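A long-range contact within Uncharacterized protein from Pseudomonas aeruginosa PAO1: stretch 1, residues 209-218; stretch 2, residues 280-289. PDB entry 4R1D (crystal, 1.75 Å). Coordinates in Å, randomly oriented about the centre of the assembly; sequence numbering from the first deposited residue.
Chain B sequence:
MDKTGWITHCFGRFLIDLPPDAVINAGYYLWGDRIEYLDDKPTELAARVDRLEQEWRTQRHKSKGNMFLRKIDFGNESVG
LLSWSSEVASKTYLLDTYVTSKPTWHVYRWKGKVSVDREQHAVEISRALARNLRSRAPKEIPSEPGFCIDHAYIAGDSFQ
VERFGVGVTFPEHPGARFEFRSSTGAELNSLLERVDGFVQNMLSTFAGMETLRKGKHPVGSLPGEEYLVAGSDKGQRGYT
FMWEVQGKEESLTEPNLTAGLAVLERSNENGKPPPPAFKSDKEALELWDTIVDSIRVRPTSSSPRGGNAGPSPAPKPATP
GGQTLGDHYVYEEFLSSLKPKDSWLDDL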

ATOM      1  N   MET B 209     -18.270  17.484 -14.564  1.00 22.03           N
ATOM      2  CA  MET B 209     -17.485  16.528 -15.350  1.00 22.27           C
ATOM      3  C   MET B 209     -17.974  16.498 -16.792  1.00 21.57           C
ATOM      4  O   MET B 209     -19.172  16.613 -17.044  1.00 23.65           O
ATOM      5  N   GLU B 210     -17.054  16.335 -17.736  1.00 20.10           N
ATOM      6  CA  GLU B 210     -17.451  16.085 -19.114  1.00 22.74           C
ATOM      7  C   GLU B 210     -16.454  15.196 -19.851  1.00 22.83           C
ATOM      8  O   GLU B 210     -15.271  15.151 -19.515  1.00 19.88           O
ATOM      9  N   THR B 211     -16.948  14.473 -20.848  1.00 20.10           N
ATOM     10  CA  THR B 211     -16.069  13.714 -21.715  1.00 24.98           C
ATOM     11  C   THR B 211     -15.694  14.582 -22.906  1.00 24.02           C
ATOM     12  O   THR B 211     -16.564  15.066 -23.623  1.00 28.87           O
ATOM     13  N   LEU B 212     -14.400  14.790 -23.112  1.00 20.96           N
ATOM     14  CA  LEU B 212     -13.944  15.581 -24.255  1.00 21.25           C
ATOM     15  C   LEU B 212     -13.842  14.736 -25.512  1.00 24.91           C
ATOM     16  O   LEU B 212     -14.014  15.239 -26.621  1.00 25.04           O
ATOM     17  N   ARG B 213     -13.553  13.449 -25.336  1.00 21.24           N
ATOM     18  CA  ARG B 213     -13.284  12.578 -26.460  1.00 20.00           C
ATOM     19  C   ARG B 213     -13.301  11.122 -26.032  1.00 23.39           C
ATOM     20  O   ARG B 213     -12.835  10.775 -24.944  1.00 21.83           O
ATOM     21  N   LYS B 214     -13.841  10.264 -26.886  1.00 25.88           N
ATOM     22  CA  LYS B 214     -13.818   8.828 -26.630  1.00 25.12           C
ATOM     23  C   LYS B 214     -13.839   8.082 -27.951  1.00 26.32           C
ATOM     24  O   LYS B 214     -14.770   8.242 -28.740  1.00 27.77           O
ATOM     25  N   GLY B 215     -12.821   7.267 -28.198  1.00 23.57           N
ATOM     26  CA  GLY B 215     -12.811   6.458 -29.401  1.00 23.92           C
ATOM     27  C   GLY B 215     -11.425   6.021 -29.805  1.00 22.38           C
ATOM     28  O   GLY B 215     -10.516   5.991 -28.985  1.00 23.07           O
ATOM     29  N   LYS B 216     -11.266   5.687 -31.083  1.00 22.63           N
ATOM     30  CA  LYS B 216      -9.982   5.218 -31.587  1.00 22.27           C
ATOM     31  C   LYS B 216      -8.998   6.363 -31.775  1.00 21.43           C
ATOM     32  O   LYS B 216      -9.383   7.482 -32.119  1.00 22.44           O
ATOM     33  N   HIS B 217      -7.724   6.069 -31.534  1.00 18.66           N
ATOM     34  CA  HIS B 217      -6.641   7.021 -31.763  1.00 19.81           C
ATOM     35  C   HIS B 217      -5.415   6.233 -32.178  1.00 18.88           C
ATOM     36  O   HIS B 217      -4.465   6.081 -31.420  1.00 18.94           O
ATOM     37  N   PRO B 218      -5.452   5.693 -33.397  1.00 17.47           N
ATOM     38  CA  PRO B 218      -4.296   4.982 -33.929  1.00 19.53           C
ATOM     39  C   PRO B 218      -3.154   5.969 -34.091  1.00 18.48           C
ATOM     40  O   PRO B 218      -3.408   7.153 -34.322  1.00 18.46           O
ATOM     41  N   SER B 280      -6.697  26.442 -21.768  1.00 26.31           N
ATOM     42  CA  SER B 280      -7.979  25.973 -22.279  1.00 27.26           C
ATOM     43  C   SER B 280      -7.929  24.472 -22.536  1.00 23.53           C
ATOM     44  O   SER B 280      -6.849  23.886 -22.616  1.00 24.82           O
ATOM     45  N   ASP B 281      -9.095  23.855 -22.687  1.00 22.69           N
ATOM     46  CA  ASP B 281      -9.149  22.454 -23.078  1.00 24.76           C
ATOM     47  C   ASP B 281      -8.454  22.259 -24.413  1.00 27.69           C
ATOM     48  O   ASP B 281      -7.798  21.242 -24.644  1.00 21.23           O
ATOM     49  N   LYS B 282      -8.607  23.235 -25.303  1.00 24.30           N
ATOM     50  CA  LYS B 282      -7.980  23.128 -26.610  1.00 21.41           C
ATOM     51  C   LYS B 282      -6.469  23.026 -26.467  1.00 21.66           C
ATOM     52  O   LYS B 282      -5.831  22.205 -27.126  1.00 25.47           O
ATOM     53  N   GLU B 283      -5.892  23.833 -25.585  1.00 23.25           N
ATOM     54  CA  GLU B 283      -4.452  23.774 -25.361  1.00 21.79           C
ATOM     55  C   GLU B 283      -4.013  22.414 -24.798  1.00 24.75           C
ATOM     56  O   GLU B 283      -3.008  21.861 -25.229  1.00 19.49           O
ATOM     57  N   ALA B 284      -4.766  21.884 -23.836  1.00 22.22           N
ATOM     58  CA  ALA B 284      -4.465  20.566 -23.276  1.00 20.47           C
ATOM     59  C   ALA B 284      -4.532  19.454 -24.327  1.00 17.04           C
ATOM     60  O   ALA B 284      -3.667  18.575 -24.376  1.00 18.88           O
ATOM     61  N   LEU B 285      -5.556  19.489 -25.167  1.00 20.05           N
ATOM     62  CA  LEU B 285      -5.728  18.483 -26.199  1.00 20.43           C
ATOM     63  C   LEU B 285      -4.609  18.573 -27.227  1.00 21.78           C
ATOM     64  O   LEU B 285      -4.159  17.557 -27.747  1.00 17.32           O
ATOM     65  N   GLU B 286      -4.170  19.796 -27.513  1.00 19.64           N
ATOM     66  CA  GLU B 286      -3.079  20.012 -28.460  1.00 22.58           C
ATOM     67  C   GLU B 286      -1.785  19.352 -27.984  1.00 19.82           C
ATOM     68  O   GLU B 286      -1.108  18.645 -28.748  1.00 23.42           O
ATOM     69  N   LEU B 287      -1.445  19.591 -26.724  1.00 19.18           N
ATOM     70  CA  LEU B 287      -0.246  19.006 -26.141  1.00 17.62           C
ATOM     71  C   LEU B 287      -0.379  17.486 -26.138  1.00 21.64           C
ATOM     72  O   LEU B 287       0.505  16.778 -26.589  1.00 19.69           O
ATOM     73  N   TRP B 288      -1.503  16.998 -25.627  1.00 22.05           N
ATOM     74  CA  TRP B 288      -1.818  15.569 -25.649  1.00 15.74           C
ATOM     75  C   TRP B 288      -1.629  14.934 -27.037  1.00 17.53           C
ATOM     76  O   TRP B 288      -0.873  13.980 -27.194  1.00 18.18           O
ATOM     77  N   ASP B 289      -2.317  15.456 -28.044  1.00 19.92           N
ATOM     78  CA  ASP B 289      -2.212  14.899 -29.388  1.00 18.55           C
ATOM     79  C   ASP B 289      -0.791  14.941 -29.924  1.00 19.91           C
ATOM     80  O   ASP B 289      -0.327  13.992 -30.556  1.00 20.51           O
TER

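The strand of residues 209-214 runs at 33° to the helix of residues 281-289, with the axes 11.1 Å apart at closest approach, a gap that side chains fill on both sides. Leu 212, Asp 281 and Leu 285 all direct CA-to-CB toward the opposing stretch. Asp 281 and Leu 285 lie one helical turn apart, and Leu 212 reaches both: in the m,t rotamer, its CD2 lies 3.6 Å from Asp 281 OD2 and its CD1 4.3 Å from Leu 285 CD2. Leu 285 is also m,t, a common leucine conformation in helices.

The main polar link is a salt bridge between Arg 213 and Asp 289. Asp 289 leaves the helix sideways, but its m chi1 of -75° brings the carboxylate nearer the strand. Arg 213 approaches with chi1 at -136° and chi3 at -92°, both between wells, while chi2 is t; in this extended but bent shape the guanidinium meets the carboxylate end-on. Two hydrogen bonds result, from Arg 213 NH1 to Asp 289 OD1 (2.9 Å) and from Arg 213 NH2 to Asp 289 OD2 (2.7 Å). Because the carboxylate occupies the guanidinium edge, a face remains available to Leu 285, whose CD2 lies 3.8 Å from Arg 213 NH2.

Beyond the corner at Gly 215, His 217 adopts t (-173°) and places its ring edge against the same carboxylate, His 217 CE1 lying 3.3 Å from Asp 289 OD1. Its ring nitrogens are hydrogen-bonded elsewhere in the structure. Trp 288, also t, brings CD1 within 4.2 Å of Arg 213 NH1, which lies at the indole edge.

At the other end, Glu 210 OE1 and Asp 281 OD2 are like charges 4.4 Å apart, each hydrogen-bonded elsewhere. Ser 280 caps the helix, its p rotamer placing OG 3.0 Å from Glu 283 N. Lys 282 and Glu 286 point away.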

ATOM      1  CB  MET B 209     -17.594  15.111 -14.765  1.00 19.92           C
ATOM      2  CG  MET B 209     -16.728  14.846 -13.526  1.00 24.88           C
ATOM      3  SD  MET B 209     -14.954  15.012 -13.822  1.00 25.48           S
ATOM      4  CE  MET B 209     -14.694  16.723 -13.527  1.00 35.13           C
ATOM      5  CB  GLU B 210     -17.649  17.398 -19.874  1.00 25.95           C
ATOM      6  CG  GLU B 210     -16.377  18.087 -20.290  1.00 28.43           C
ATOM      7  CD  GLU B 210     -16.653  19.412 -20.999  1.00 29.16           C
ATOM      8  OE1 GLU B 210     -16.453  20.466 -20.369  1.00 29.17           O
ATOM      9  OE2 GLU B 210     -17.077  19.392 -22.172  1.00 31.90           O
ATOM     10  CB  THR B 211     -16.736  12.415 -22.190  1.00 28.43           C
ATOM     11  OG1 THR B 211     -16.934  11.552 -21.062  1.00 23.25           O
ATOM     12  CG2 THR B 211     -15.861  11.703 -23.212  1.00 23.32           C
ATOM     13  CB  LEU B 212     -12.593  16.249 -23.976  1.00 18.90           C
ATOM     14  CG  LEU B 212     -12.519  17.230 -22.803  1.00 22.07           C
ATOM     15  CD1 LEU B 212     -11.117  17.802 -22.653  1.00 19.53           C
ATOM     16  CD2 LEU B 212     -13.540  18.348 -22.972  1.00 27.17           C
ATOM     17  CB  ARG B 213     -11.908  12.930 -27.043  1.00 28.25           C
ATOM     18  CG  ARG B 213     -11.846  13.001 -28.547  1.00 33.78           C
ATOM     19  CD  ARG B 213     -10.391  12.965 -29.016  1.00 25.93           C
ATOM     20  NE  ARG B 213      -9.796  14.287 -29.184  1.00 25.43           N
ATOM     21  CZ  ARG B 213      -8.488  14.489 -29.342  1.00 28.71           C
ATOM     22  NH1 ARG B 213      -7.651  13.457 -29.321  1.00 23.03           N
ATOM     23  NH2 ARG B 213      -8.012  15.719 -29.506  1.00 22.79           N
ATOM     24  CB  LYS B 214     -15.014   8.399 -25.772  1.00 23.82           C
ATOM     25  CG  LYS B 214     -15.189   6.881 -25.697  1.00 28.92           C
ATOM     26  CD  LYS B 214     -16.403   6.479 -24.870  1.00 28.52           C
ATOM     27  CE  LYS B 214     -16.520   4.964 -24.795  1.00 33.99           C
ATOM     28  NZ  LYS B 214     -17.815   4.516 -24.215  1.00 42.59           N
ATOM     29  CB  LYS B 216     -10.170   4.466 -32.904  1.00 22.71           C
ATOM     30  CG  LYS B 216     -11.178   3.342 -32.808  1.00 26.49           C
ATOM     31  CD  LYS B 216     -11.113   2.435 -34.017  1.00 33.22           C
ATOM     32  CE  LYS B 216     -12.050   1.246 -33.860  1.00 45.14           C
ATOM     33  NZ  LYS B 216     -12.023   0.374 -35.074  1.00 54.62           N
ATOM     34  CB  HIS B 217      -6.350   7.867 -30.518  1.00 18.92           C
ATOM     35  CG  HIS B 217      -5.363   8.968 -30.760  1.00 20.69           C
ATOM     36  ND1 HIS B 217      -5.321  10.115 -29.995  1.00 19.88           N
ATOM     37  CD2 HIS B 217      -4.381   9.096 -31.683  1.00 22.25           C
ATOM     38  CE1 HIS B 217      -4.354  10.901 -30.437  1.00 20.47           C
ATOM     39  NE2 HIS B 217      -3.771  10.308 -31.465  1.00 19.08           N
ATOM     40  CB  PRO B 218      -4.784   4.500 -35.300  1.00 22.59           C
ATOM     41  CG  PRO B 218      -5.862   5.466 -35.682  1.00 21.48           C
ATOM     42  CD  PRO B 218      -6.527   5.860 -34.395  1.00 20.90           C
ATOM     43  CB  SER B 280      -8.294  26.677 -23.599  1.00 29.26           C
ATOM     44  OG  SER B 280      -7.380  26.261 -24.609  1.00 28.07           O
ATOM     45  CB  ASP B 281     -10.588  21.977 -23.188  1.00 18.85           C
ATOM     46  CG  ASP B 281     -11.283  21.914 -21.846  1.00 19.36           C
ATOM     47  OD1 ASP B 281     -10.618  22.148 -20.823  1.00 20.75           O
ATOM     48  OD2 ASP B 281     -12.492  21.606 -21.825  1.00 24.00           O
ATOM     49  CB  LYS B 282      -8.357  24.320 -27.497  1.00 27.87           C
ATOM     50  CG  LYS B 282      -7.918  24.167 -28.946  1.00 33.41           C
ATOM     51  CD  LYS B 282      -8.446  25.314 -29.805  1.00 36.27           C
ATOM     52  CE  LYS B 282      -7.976  25.194 -31.253  1.00 41.56           C
ATOM     53  NZ  LYS B 282      -6.492  25.244 -31.347  1.00 46.80           N
ATOM     54  CB  GLU B 283      -3.996  24.898 -24.431  1.00 23.62           C
ATOM     55  CG  GLU B 283      -2.495  24.906 -24.193  1.00 28.88           C
ATOM     56  CD  GLU B 283      -2.040  26.049 -23.306  1.00 35.43           C
ATOM     57  OE1 GLU B 283      -2.260  25.987 -22.079  1.00 26.53           O
ATOM     58  OE2 GLU B 283      -1.455  27.012 -23.841  1.00 48.35           O
ATOM     59  CB  ALA B 284      -5.401  20.258 -22.108  1.00 21.54           C
ATOM     60  CB  LEU B 285      -7.079  18.650 -26.892  1.00 20.96           C
ATOM     61  CG  LEU B 285      -8.293  18.307 -26.031  1.00 23.91           C
ATOM     62  CD1 LEU B 285      -9.585  18.844 -26.657  1.00 25.30           C
ATOM     63  CD2 LEU B 285      -8.351  16.800 -25.830  1.00 22.35           C
ATOM     64  CB  GLU B 286      -2.847  21.509 -28.673  1.00 24.80           C
ATOM     65  CG  GLU B 286      -1.732  21.829 -29.667  1.00 28.85           C
ATOM     66  CD  GLU B 286      -1.548  23.327 -29.872  1.00 35.37           C
ATOM     67  OE1 GLU B 286      -1.202  24.032 -28.895  1.00 33.09           O
ATOM     68  OE2 GLU B 286      -1.765  23.792 -31.010  1.00 41.71           O
ATOM     69  CB  LEU B 287      -0.000  19.548 -24.726  1.00 17.99           C
ATOM     70  CG  LEU B 287       1.268  19.039 -24.028  1.00 18.96           C
ATOM     71  CD1 LEU B 287       2.533  19.419 -24.804  1.00 22.47           C
ATOM     72  CD2 LEU B 287       1.350  19.512 -22.581  1.00 20.14           C
ATOM     73  CB  TRP B 288      -3.255  15.386 -25.167  1.00 18.77           C
ATOM     74  CG  TRP B 288      -3.834  14.012 -25.360  1.00 16.25           C
ATOM     75  CD1 TRP B 288      -4.761  13.639 -26.291  1.00 19.78           C
ATOM     76  CD2 TRP B 288      -3.549  12.842 -24.586  1.00 15.85           C
ATOM     77  NE1 TRP B 288      -5.071  12.306 -26.150  1.00 18.10           N
ATOM     78  CE2 TRP B 288      -4.344  11.794 -25.105  1.00 17.32           C
ATOM     79  CE3 TRP B 288      -2.707  12.578 -23.497  1.00 16.25           C
ATOM     80  CZ2 TRP B 288      -4.321  10.502 -24.571  1.00 16.92           C
ATOM     81  CZ3 TRP B 288      -2.682  11.290 -22.968  1.00 17.23           C
ATOM     82  CH2 TRP B 288      -3.484  10.270 -23.510  1.00 15.00           C
ATOM     83  CB  ASP B 289      -3.139  15.622 -30.368  1.00 19.70           C
ATOM     84  CG  ASP B 289      -4.590  15.235 -30.193  1.00 25.85           C
ATOM     85  OD1 ASP B 289      -4.848  14.083 -29.802  1.00 21.96           O
ATOM     86  OD2 ASP B 289      -5.471  16.084 -30.449  1.00 25.30           O
TER